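Local atomic coordinates of penicillin-binding protein 2 (Pbp2) (Helicobacter pylori, PDB entry 5LP5), a protein that probably cross-links peptidoglycan as a penicillin-binding transpeptidase and assembles with MreC into a complex for bacterial cell wall synthesis. Residues K245-K250 with I558-E563; N300-A305 with V398-E403; A305-G310 with A439-V444. All blocks are in the same frame, centred on the assembly; numbering follows the deposited sequence.

Interaction 1: residues K245-K250 with I558-E563; sequences KLFENK and ITILVE
The backbone of 245-250 closes helix 237-246 and folds back in a type I turn from Phe247 to Lys250, while most of 558-563 runs extended as strand 556-562. The two chains come closest at Lys250 and Val562, whose CA atoms lie 6.6 Å apart, and no hydrogen bond joins them. None is needed on the strand side, since backbone bonds tie this strand to Ala253 and Leu255 along one edge and to Ala543, Ile545 and Ala547 along the other. The contact therefore rests on side chains, and chiefly on Phe247, the first residue to leave helical geometry. Its CG stands anti to the carbonyl carbon, beside the backbone N (chi1 -86°), which carries the far end of the ring over to the strand. CE2 meets the CG2 methyl of Val562 at 3.7 Å, and CZ meets the CG2 methyl of Ile560 at 3.9 Å; both branches approach the ring obliquely. Between them the carbonyl of Leu561 faces the ring edge in its plane, with Leu561 O 3.5 Å from Phe247 CE2, so the weakly positive rim of C-H groups is turned to an oxygen. A flat aromatic suits this place because it can touch two beta-branched neighbours and a peptide group at once, while Tyr270 stacks on the ring. At the margin, Lys250 CB lies 4.2 Å from Val562 CG1, its aliphatic base just touching the valine. Neighbouring Leu246 packs on Leu574 and Lys577 of helix 572-584. A helix leading into the first strand and a C-terminal helix, packed together against a five-stranded antiparallel sheet with 556-562 as its central strand, are characteristic of the transpeptidase fold shared by penicillin-binding proteins and serine beta-lactamases.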
# COMPACT_ATOMS: atom_id res chain seq x y z
N LYS A 245 5.75 23.19 -13.77
CA LYS A 245 6.51 23.69 -14.93
C LYS A 245 6.68 25.21 -14.88
O LYS A 245 7.75 25.72 -15.16
CB LYS A 245 5.80 23.27 -16.23
CG LYS A 245 6.43 23.70 -17.54
CD LYS A 245 7.59 22.80 -17.97
CE LYS A 245 8.02 23.10 -19.41
NZ LYS A 245 9.38 22.56 -19.75
N LEU A 246 5.63 25.92 -14.52
CA LEU A 246 5.67 27.38 -14.52
C LEU A 246 6.63 27.93 -13.47
O LEU A 246 7.27 28.95 -13.71
CB LEU A 246 4.27 27.94 -14.30
CG LEU A 246 3.23 27.67 -15.41
CD1 LEU A 246 1.83 28.13 -14.99
CD2 LEU A 246 3.64 28.34 -16.71
N PHE A 247 6.73 27.24 -12.33
CA PHE A 247 7.62 27.63 -11.21
C PHE A 247 8.93 26.85 -11.23
O PHE A 247 9.49 26.53 -10.19
CB PHE A 247 6.93 27.39 -9.85
CG PHE A 247 6.08 28.54 -9.39
CD1 PHE A 247 4.78 28.66 -9.83
CD2 PHE A 247 6.57 29.49 -8.52
CE1 PHE A 247 3.99 29.71 -9.41
CE2 PHE A 247 5.78 30.54 -8.10
CZ PHE A 247 4.49 30.65 -8.54
N GLU A 248 9.45 26.58 -12.43
CA GLU A 248 10.52 25.62 -12.59
C GLU A 248 11.83 26.13 -12.01
O GLU A 248 12.58 25.36 -11.42
CB GLU A 248 10.69 25.26 -14.06
CG GLU A 248 11.57 24.05 -14.31
CD GLU A 248 11.39 23.49 -15.72
OE1 GLU A 248 10.31 23.69 -16.32
OE2 GLU A 248 12.35 22.86 -16.24
N ASN A 249 12.09 27.43 -12.17
CA ASN A 249 13.27 28.08 -11.58
C ASN A 249 12.87 29.15 -10.58
O ASN A 249 13.61 30.09 -10.37
CB ASN A 249 14.12 28.72 -12.69
CG ASN A 249 15.06 27.73 -13.35
OD1 ASN A 249 15.62 26.86 -12.67
ND2 ASN A 249 15.23 27.84 -14.68
N LYS A 250 11.70 29.01 -9.97
CA LYS A 250 11.11 30.08 -9.17
C LYS A 250 10.68 29.55 -7.81
O LYS A 250 10.32 28.39 -7.65
CB LYS A 250 9.88 30.66 -9.90
CG LYS A 250 10.09 30.91 -11.39
CD LYS A 250 8.93 31.66 -12.02
CE LYS A 250 9.30 32.13 -13.43
NZ LYS A 250 10.12 33.38 -13.43
N ILE A 558 -7.53 32.48 -9.82
CA ILE A 558 -6.14 32.04 -9.83
C ILE A 558 -5.35 33.06 -9.06
O ILE A 558 -5.63 34.23 -9.17
CB ILE A 558 -5.60 31.96 -11.25
CG1 ILE A 558 -6.45 30.99 -12.07
CG2 ILE A 558 -4.14 31.55 -11.23
CD1 ILE A 558 -6.02 30.81 -13.51
N THR A 559 -4.37 32.63 -8.27
CA THR A 559 -3.58 33.53 -7.46
C THR A 559 -2.14 33.05 -7.49
O THR A 559 -1.85 31.89 -7.18
CB THR A 559 -4.09 33.58 -6.00
OG1 THR A 559 -5.38 34.21 -5.94
CG2 THR A 559 -3.13 34.37 -5.12
N ILE A 560 -1.23 33.94 -7.87
CA ILE A 560 0.17 33.58 -8.10
C ILE A 560 1.07 34.52 -7.34
O ILE A 560 0.84 35.72 -7.32
CB ILE A 560 0.54 33.64 -9.60
CG1 ILE A 560 -0.32 32.64 -10.38
CG2 ILE A 560 2.01 33.32 -9.82
CD1 ILE A 560 -0.28 32.83 -11.88
N LEU A 561 2.11 33.95 -6.73
CA LEU A 561 3.08 34.71 -5.97
C LEU A 561 4.51 34.20 -6.21
O LEU A 561 4.82 33.07 -5.83
CB LEU A 561 2.76 34.62 -4.49
CG LEU A 561 3.88 35.13 -3.60
CD1 LEU A 561 3.85 36.64 -3.45
CD2 LEU A 561 3.76 34.47 -2.26
N VAL A 562 5.37 35.03 -6.81
CA VAL A 562 6.76 34.63 -7.03
C VAL A 562 7.70 35.39 -6.11
O VAL A 562 7.84 36.61 -6.20
CB VAL A 562 7.23 34.83 -8.49
CG1 VAL A 562 8.70 34.49 -8.64
CG2 VAL A 562 6.41 33.97 -9.43
N GLU A 563 8.36 34.66 -5.21
CA GLU A 563 9.29 35.29 -4.30
C GLU A 563 10.39 36.00 -5.08
O GLU A 563 11.00 35.41 -5.97
CB GLU A 563 9.88 34.26 -3.32
CG GLU A 563 8.93 33.91 -2.19
CD GLU A 563 9.53 32.97 -1.17
OE1 GLU A 563 10.74 32.72 -1.23
OE2 GLU A 563 8.81 32.47 -0.29

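Interaction 2: residues N300-A305 with V398-E403; sequences NRFANA and VDLPNE
Two irregular loops meet here, 300-305 and 398-403, drawing together at Ala303 and Glu403 with CA atoms 5.3 Å apart. The small side chain of Ala303 suits such a close approach, and its carbonyl oxygen lies 3.9 Å from Glu403 CA. With CG anti to the backbone N (chi1 -177°), Asn300 OD1 accepts from Ala303 N at 3.0 Å, the bond of an Asx motif, and more weakly from Phe302 N. The same oxygen sits 3.4 Å above the plane of the Phe302 ring, over its centre. Phe302 takes the crowded position between backbone N and carbonyl carbon (chi1 59°), and this folds the ring beneath that amide. From the second loop Leu400 sends its CD1 methyl to the ring edge, 3.6 Å from Phe302 CE1, the two side chains crossing at about a right angle; CD1 also touches Asn300 ND2. Between the two segments the hydrogen bond is that of Asn304, whose ND2 donates to Asn402 O nearly along the C=O axis and close to the amide plane of Asn304; its 2.4 Å is shorter than normal and at this resolution not to be read as strength. A backbone bond of Ala303 with Phe404 follows just beyond. Asn402 has backbone angles in the left-handed helical region, which asparagine tolerates well. Glu403, its chain extended, braces the second loop: OE1 accepts from Val398 N at 3.1 Å and from Gly397 N, while OE2 bonds Thr396 OG1. Leu442 of helix 441-453 packs on Phe302, Ala303, Val398 and Glu403. Phe302 also rests on Ala267 and Ser269 of strand 264-270, and Leu400 and Pro401 reach helix 190-194 of the dimerisation family region, so the contact lies between that helix, strand 264-270 and helix 441-453.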
# COMPACT_ATOMS: atom_id res chain seq x y z
N ASN A 300 5.40 25.41 3.51
CA ASN A 300 4.15 25.54 2.80
C ASN A 300 3.88 27.03 2.61
O ASN A 300 3.58 27.75 3.55
CB ASN A 300 3.02 24.87 3.59
CG ASN A 300 1.69 24.90 2.87
OD1 ASN A 300 1.32 25.91 2.26
ND2 ASN A 300 0.95 23.80 2.94
N ARG A 301 3.99 27.49 1.38
CA ARG A 301 3.89 28.90 1.09
C ARG A 301 2.47 29.40 0.77
O ARG A 301 2.26 30.61 0.76
CB ARG A 301 4.81 29.22 -0.07
CG ARG A 301 6.28 29.12 0.31
CD ARG A 301 7.16 29.49 -0.87
NE ARG A 301 8.56 29.66 -0.49
CZ ARG A 301 9.39 28.66 -0.21
NH1 ARG A 301 8.98 27.37 -0.25
NH2 ARG A 301 10.64 28.94 0.12
N PHE A 302 1.51 28.51 0.50
CA PHE A 302 0.13 28.98 0.26
C PHE A 302 -0.72 29.09 1.55
O PHE A 302 -1.70 29.84 1.58
CB PHE A 302 -0.59 28.15 -0.84
CG PHE A 302 -0.71 26.67 -0.55
CD1 PHE A 302 -1.69 26.19 0.31
CD2 PHE A 302 0.13 25.76 -1.18
CE1 PHE A 302 -1.80 24.82 0.58
CE2 PHE A 302 0.02 24.40 -0.92
CZ PHE A 302 -0.95 23.93 -0.04
N ALA A 303 -0.31 28.37 2.60
CA ALA A 303 -1.04 28.33 3.89
C ALA A 303 -0.22 28.67 5.14
O ALA A 303 -0.80 29.04 6.17
CB ALA A 303 -1.66 26.95 4.07
N ASN A 304 1.10 28.53 5.07
CA ASN A 304 1.96 28.72 6.25
C ASN A 304 3.13 29.67 5.98
O ASN A 304 4.27 29.40 6.38
CB ASN A 304 2.46 27.37 6.76
CG ASN A 304 1.33 26.51 7.27
OD1 ASN A 304 0.92 25.53 6.64
ND2 ASN A 304 0.79 26.89 8.41
N ALA A 305 2.82 30.76 5.29
CA ALA A 305 3.81 31.79 4.94
C ALA A 305 3.06 33.08 4.73
O ALA A 305 1.96 33.09 4.14
CB ALA A 305 4.55 31.44 3.67
N VAL A 398 -9.13 26.20 5.24
CA VAL A 398 -8.68 25.17 4.33
C VAL A 398 -8.52 23.89 5.14
O VAL A 398 -8.24 23.95 6.33
CB VAL A 398 -7.39 25.60 3.61
CG1 VAL A 398 -6.20 25.58 4.54
CG2 VAL A 398 -7.12 24.73 2.39
N ASP A 399 -8.74 22.74 4.50
CA ASP A 399 -8.63 21.45 5.18
C ASP A 399 -7.18 20.91 5.20
O ASP A 399 -6.87 19.83 4.68
CB ASP A 399 -9.64 20.44 4.61
CG ASP A 399 -9.47 20.17 3.12
OD1 ASP A 399 -8.89 20.99 2.39
OD2 ASP A 399 -9.93 19.10 2.67
N LEU A 400 -6.31 21.71 5.82
CA LEU A 400 -4.95 21.30 6.18
C LEU A 400 -4.75 21.68 7.63
O LEU A 400 -5.56 22.42 8.19
CB LEU A 400 -3.92 22.02 5.32
CG LEU A 400 -3.82 21.65 3.85
CD1 LEU A 400 -2.72 22.47 3.18
CD2 LEU A 400 -3.55 20.16 3.73
N PRO A 401 -3.67 21.18 8.25
CA PRO A 401 -3.36 21.65 9.60
C PRO A 401 -2.69 23.05 9.62
O PRO A 401 -1.96 23.42 8.69
CB PRO A 401 -2.39 20.59 10.13
CG PRO A 401 -2.33 19.50 9.09
CD PRO A 401 -2.75 20.12 7.81
N ASN A 402 -2.97 23.78 10.69
CA ASN A 402 -2.30 25.04 11.01
C ASN A 402 -2.33 26.07 9.89
O ASN A 402 -1.28 26.51 9.48
CB ASN A 402 -0.83 24.80 11.37
CG ASN A 402 -0.65 24.26 12.77
OD1 ASN A 402 -0.81 23.06 13.03
ND2 ASN A 402 -0.27 25.15 13.69
N GLU A 403 -3.50 26.47 9.41
CA GLU A 403 -3.56 27.61 8.50
C GLU A 403 -3.27 28.91 9.25
O GLU A 403 -3.79 29.15 10.33
CB GLU A 403 -4.92 27.71 7.83
CG GLU A 403 -4.92 28.69 6.68
CD GLU A 403 -6.30 28.99 6.17
OE1 GLU A 403 -7.23 28.23 6.52
OE2 GLU A 403 -6.45 29.98 5.44

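Interaction 3: residues A305-G310 with A439-V444; sequences ALYPPG and ATPLQV
The Tyr307 ring presents an edge to Pro441, with CD1 4.2 Å from Pro441 CD, and it packs edge-to-face with His542; its hydroxyl is hydrogen-bonded to Glu563. The backbone of Tyr307 pairs with Ala439 in a single antiparallel bridge of the hydrogen-bonded type. Tyr307 N donates to Ala439 O at 3.0 Å, and Ala439 N returns a bond to Tyr307 O at 2.9 Å, both nearly straight and in the carbonyl plane. Ala439 O also receives a CA-H contact from Leu306 CA, so two donors converge on it. Pro309 CD lies 4.4 Å from Ala439 N. Leu306 CD2 touches Thr440 CG2 at 4.0 Å, and Thr440 CG2 also lies 3.4 Å from Ala305 O. Thr440 is the N-cap of helix 441-453. Its hydroxyl, held between backbone N and carbonyl carbon (chi1 55°), accepts from Gln443 N, while Thr440 N donates to Gln443 OE1: a capping box. Proline suits the next position, because the first turn of a helix requires no bond from its nitrogen. Pro441 and Val444 press on Trp544 of strand 542-549, and Pro441 also on Leu255 of strand 252-258 and Leu561 of strand 556-562; the bridge thus fastens the loop before helix 314-324 to the start of a helix lying on the central sheet.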
# COMPACT_ATOMS: atom_id res chain seq x y z
N ALA A 305 2.82 30.76 5.29
CA ALA A 305 3.81 31.79 4.94
C ALA A 305 3.06 33.08 4.73
O ALA A 305 1.96 33.09 4.14
CB ALA A 305 4.55 31.44 3.67
N LEU A 306 3.66 34.16 5.24
CA LEU A 306 3.04 35.48 5.24
C LEU A 306 3.84 36.47 4.37
O LEU A 306 5.07 36.51 4.40
CB LEU A 306 2.93 35.99 6.69
CG LEU A 306 1.86 35.35 7.61
CD1 LEU A 306 2.04 35.71 9.08
CD2 LEU A 306 0.45 35.71 7.14
N TYR A 307 3.13 37.24 3.56
CA TYR A 307 3.74 38.24 2.69
C TYR A 307 2.87 39.50 2.71
O TYR A 307 1.66 39.40 2.92
CB TYR A 307 3.84 37.74 1.25
CG TYR A 307 4.51 36.41 1.01
CD1 TYR A 307 3.78 35.23 0.98
CD2 TYR A 307 5.86 36.34 0.73
CE1 TYR A 307 4.39 34.02 0.73
CE2 TYR A 307 6.48 35.13 0.47
CZ TYR A 307 5.74 33.97 0.46
OH TYR A 307 6.34 32.76 0.19
N PRO A 308 3.47 40.69 2.49
CA PRO A 308 2.65 41.89 2.32
C PRO A 308 1.86 41.78 1.03
O PRO A 308 2.43 41.47 -0.01
CB PRO A 308 3.69 43.04 2.23
CG PRO A 308 4.97 42.46 2.69
CD PRO A 308 4.92 40.98 2.43
N PRO A 309 0.54 42.02 1.09
CA PRO A 309 -0.26 41.81 -0.12
C PRO A 309 0.07 42.79 -1.26
O PRO A 309 -0.05 42.41 -2.44
CB PRO A 309 -1.71 41.98 0.36
CG PRO A 309 -1.61 42.80 1.57
CD PRO A 309 -0.28 42.47 2.21
N GLY A 310 0.50 44.00 -0.92
CA GLY A 310 0.71 45.05 -1.89
C GLY A 310 -0.60 45.55 -2.48
O GLY A 310 -1.67 45.49 -1.84
N ALA A 439 -0.58 38.72 4.55
CA ALA A 439 -1.59 37.76 4.14
C ALA A 439 -0.94 36.53 3.58
O ALA A 439 0.25 36.53 3.29
CB ALA A 439 -2.51 38.39 3.11
N THR A 440 -1.75 35.47 3.46
CA THR A 440 -1.37 34.19 2.83
C THR A 440 -1.92 34.18 1.42
O THR A 440 -2.95 34.78 1.16
CB THR A 440 -1.94 32.97 3.61
OG1 THR A 440 -3.37 33.08 3.75
CG2 THR A 440 -1.28 32.83 4.99
N PRO A 441 -1.22 33.52 0.49
CA PRO A 441 -1.79 33.30 -0.84
C PRO A 441 -3.20 32.74 -0.83
O PRO A 441 -3.98 33.09 -1.70
CB PRO A 441 -0.82 32.31 -1.47
CG PRO A 441 0.49 32.68 -0.88
CD PRO A 441 0.20 33.13 0.52
N LEU A 442 -3.53 31.93 0.17
CA LEU A 442 -4.92 31.48 0.33
C LEU A 442 -5.89 32.66 0.56
O LEU A 442 -6.95 32.73 -0.07
CB LEU A 442 -5.04 30.44 1.44
CG LEU A 442 -4.78 28.98 1.02
CD1 LEU A 442 -4.72 28.05 2.23
CD2 LEU A 442 -5.82 28.44 0.06
N GLN A 443 -5.53 33.57 1.44
CA GLN A 443 -6.38 34.73 1.75
C GLN A 443 -6.68 35.55 0.50
O GLN A 443 -7.84 35.93 0.26
CB GLN A 443 -5.75 35.61 2.85
CG GLN A 443 -5.94 35.00 4.25
CD GLN A 443 -5.24 35.72 5.37
OE1 GLN A 443 -4.15 36.27 5.19
NE2 GLN A 443 -5.86 35.72 6.54
N VAL A 444 -5.63 35.79 -0.30
CA VAL A 444 -5.76 36.59 -1.53
C VAL A 444 -6.70 35.91 -2.52
O VAL A 444 -7.54 36.56 -3.15
CB VAL A 444 -4.39 36.80 -2.19
CG1 VAL A 444 -4.52 37.56 -3.50
CG2 VAL A 444 -3.45 37.55 -1.25

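Interactions 2 and 3 share Ala305, and their centres are about 11 Å apart; the bond from Leu442 N to Phe302 O, 3.1 Å, ties helix 441-453 to interaction 2. Interaction 1, with its centre about 14 Å from interaction 3 and 17 Å from interaction 2, reaches both through Glu563, and interaction 3 also by packing of Leu561 on Tyr307 and Thr559 on Val444. Glu563 OE2 makes a salt bridge with Arg301 NE at 2.8 Å and a probable hydrogen bond with Tyr307 OH, so one carboxylate joins segment 558-563 to the 300-310 loop. That loop leads directly to Ser311 and Lys314, which match the SxxK motif of penicillin-binding proteins and probably mark the active site.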